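Local structure of carboxyvinyl-carboxyphosphonate phosphorylmutase (Bacillus anthracis, 4IQD) at residues Glu230-Asn234 with Met235-Met239. The protein belongs to the phosphoenolpyruvate phosphomutase family of TIM-barrel proteins. Numbering follows the deposited sequence.
Sequences EEFAN and MGFQM
The carbonyl of F232 takes the amide of F237 in the one bond between the two segments that is not weak, F237 N lying 3.0 Å from F232 O and 29° off the carbonyl plane. Three weak bonds accompany it: M235 N divides itself between E231 O and F232 O, while G236 N reaches back 3.3 Å to A233 O. The result is a Schellman motif, a classic way of ending a helix, in which the chain reverses through a glycine with positive phi at G236. Beside it, A233 CA donates a nearly straight CH···O contact to F237 O, 3.5 Å away.

The same reversal brings two aromatic side chains together. F232 turns its ring edge toward the face of F237 in an offset edge-to-face pair, with planes at 88° and centroids 5.9 Å apart; the closest ring atoms are the two CD2 carbons, at 4.0 Å. F232 O also lies in the plane of the F237 ring, at its edge. Earlier in the turn, M235 has CG anti to its carbonyl carbon (chi1 -64°), which lays that methylene against E231 O and 3.3 Å from N234 OD1. E231 itself touches a bound pyruvic acid, and its OE2 is hydrogen-bonded to S228 N.

In the TIM-barrel fold, this turn links helix 229-234 to strand 239-242. M235 packs on E200 and F203 of helix 200-209, F203 adds a second edge-to-face partner for F237, and both phenylalanines rest on A216 of the adjacent parallel strand 215-217.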
loop_
_atom_site.group_PDB
_atom_site.type_symbol
_atom_site.label_atom_id
_atom_site.label_comp_id
_atom_site.label_asym_id
_atom_site.label_seq_id
_atom_site.Cartn_x
_atom_site.Cartn_y
_atom_site.Cartn_z
ATOM N N GLU A 230 26.416 6.270 10.845
ATOM C CA GLU A 230 27.599 6.924 11.392
ATOM C C GLU A 230 28.824 6.497 10.601
ATOM O O GLU A 230 29.700 7.308 10.305
ATOM C CB GLU A 230 27.772 6.562 12.870
ATOM C CG GLU A 230 29.073 7.043 13.501
ATOM C CD GLU A 230 29.042 8.513 13.879
ATOM O OE1 GLU A 230 27.942 9.108 13.878
ATOM O OE2 GLU A 230 30.120 9.070 14.181
ATOM N N GLU A 231 28.874 5.217 10.252
ATOM C CA GLU A 231 29.965 4.708 9.436
ATOM C C GLU A 231 29.995 5.392 8.073
ATOM O O GLU A 231 31.004 5.978 7.714
ATOM C CB GLU A 231 29.901 3.182 9.320
ATOM C CG GLU A 231 30.537 2.474 10.513
ATOM C CD GLU A 231 30.115 1.025 10.646
ATOM O OE1 GLU A 231 30.856 0.239 11.270
ATOM O OE2 GLU A 231 29.035 0.671 10.139
ATOM N N PHE A 232 28.884 5.360 7.343
ATOM C CA PHE A 232 28.788 6.062 6.061
ATOM C C PHE A 232 29.194 7.526 6.154
ATOM O O PHE A 232 29.794 8.071 5.230
ATOM C CB PHE A 232 27.367 5.999 5.514
ATOM C CG PHE A 232 26.977 4.655 4.996
ATOM C CD1 PHE A 232 25.992 3.923 5.624
ATOM C CD2 PHE A 232 27.594 4.125 3.877
ATOM C CE1 PHE A 232 25.633 2.693 5.154
ATOM C CE2 PHE A 232 27.233 2.888 3.396
ATOM C CZ PHE A 232 26.250 2.169 4.035
ATOM N N ALA A 233 28.854 8.157 7.273
ATOM C CA ALA A 233 29.086 9.584 7.453
ATOM C C ALA A 233 30.565 9.952 7.431
ATOM O O ALA A 233 30.961 10.869 6.720
ATOM C CB ALA A 233 28.437 10.072 8.737
ATOM N N ASN A 234 31.385 9.247 8.202
ATOM C CA ASN A 234 32.807 9.571 8.224
ATOM C C ASN A 234 33.523 9.015 7.005
ATOM O O ASN A 234 34.694 9.308 6.763
ATOM C CB ASN A 234 33.472 9.110 9.525
ATOM C CG ASN A 234 33.271 7.637 9.799
ATOM O OD1 ASN A 234 33.526 6.790 8.947
ATOM N ND2 ASN A 234 32.805 7.323 11.003
HETATM N N MSE A 235 32.802 8.219 6.229
HETATM C CA MSE A 235 33.363 7.615 5.038
HETATM C C MSE A 235 33.063 8.454 3.801
HETATM O O MSE A 235 33.476 8.113 2.694
HETATM C CB MSE A 235 32.842 6.192 4.876
HETATM C CG MSE A 235 33.273 5.245 5.989
HETATM SE SE MSE A 235 33.171 3.436 5.320
HETATM C CE MSE A 235 33.968 3.972 3.666
ATOM N N GLY A 236 32.336 9.548 3.998
ATOM C CA GLY A 236 32.144 10.531 2.947
ATOM C C GLY A 236 30.735 10.664 2.402
ATOM O O GLY A 236 30.544 11.179 1.300
ATOM N N PHE A 237 29.749 10.206 3.165
ATOM C CA PHE A 237 28.354 10.295 2.740
ATOM C C PHE A 237 27.555 11.251 3.611
ATOM O O PHE A 237 27.829 11.399 4.796
ATOM C CB PHE A 237 27.697 8.915 2.720
ATOM C CG PHE A 237 28.162 8.050 1.588
ATOM C CD1 PHE A 237 27.600 8.179 0.332
ATOM C CD2 PHE A 237 29.167 7.120 1.778
ATOM C CE1 PHE A 237 28.029 7.394 -0.715
ATOM C CE2 PHE A 237 29.599 6.331 0.734
ATOM C CZ PHE A 237 29.028 6.468 -0.515
ATOM N N GLN A 238 26.565 11.900 3.012
ATOM C CA GLN A 238 25.777 12.897 3.724
ATOM C C GLN A 238 24.296 12.536 3.777
ATOM O O GLN A 238 23.490 13.259 4.359
ATOM C CB GLN A 238 25.989 14.272 3.096
ATOM C CG GLN A 238 27.458 14.636 2.994
ATOM C CD GLN A 238 27.699 15.942 2.282
ATOM O OE1 GLN A 238 27.002 16.928 2.516
ATOM N NE2 GLN A 238 28.695 15.960 1.404
HETATM N N MSE A 239 23.946 11.409 3.168
HETATM C CA MSE A 239 22.591 10.887 3.253
HETATM C C MSE A 239 22.605 9.407 2.907
HETATM O O MSE A 239 23.470 8.944 2.162
HETATM C CB MSE A 239 21.648 11.652 2.324
HETATM C CG MSE A 239 21.626 11.150 0.894
HETATM SE SE MSE A 239 20.775 12.398 -0.335
HETATM C CE MSE A 239 22.270 13.624 -0.573
#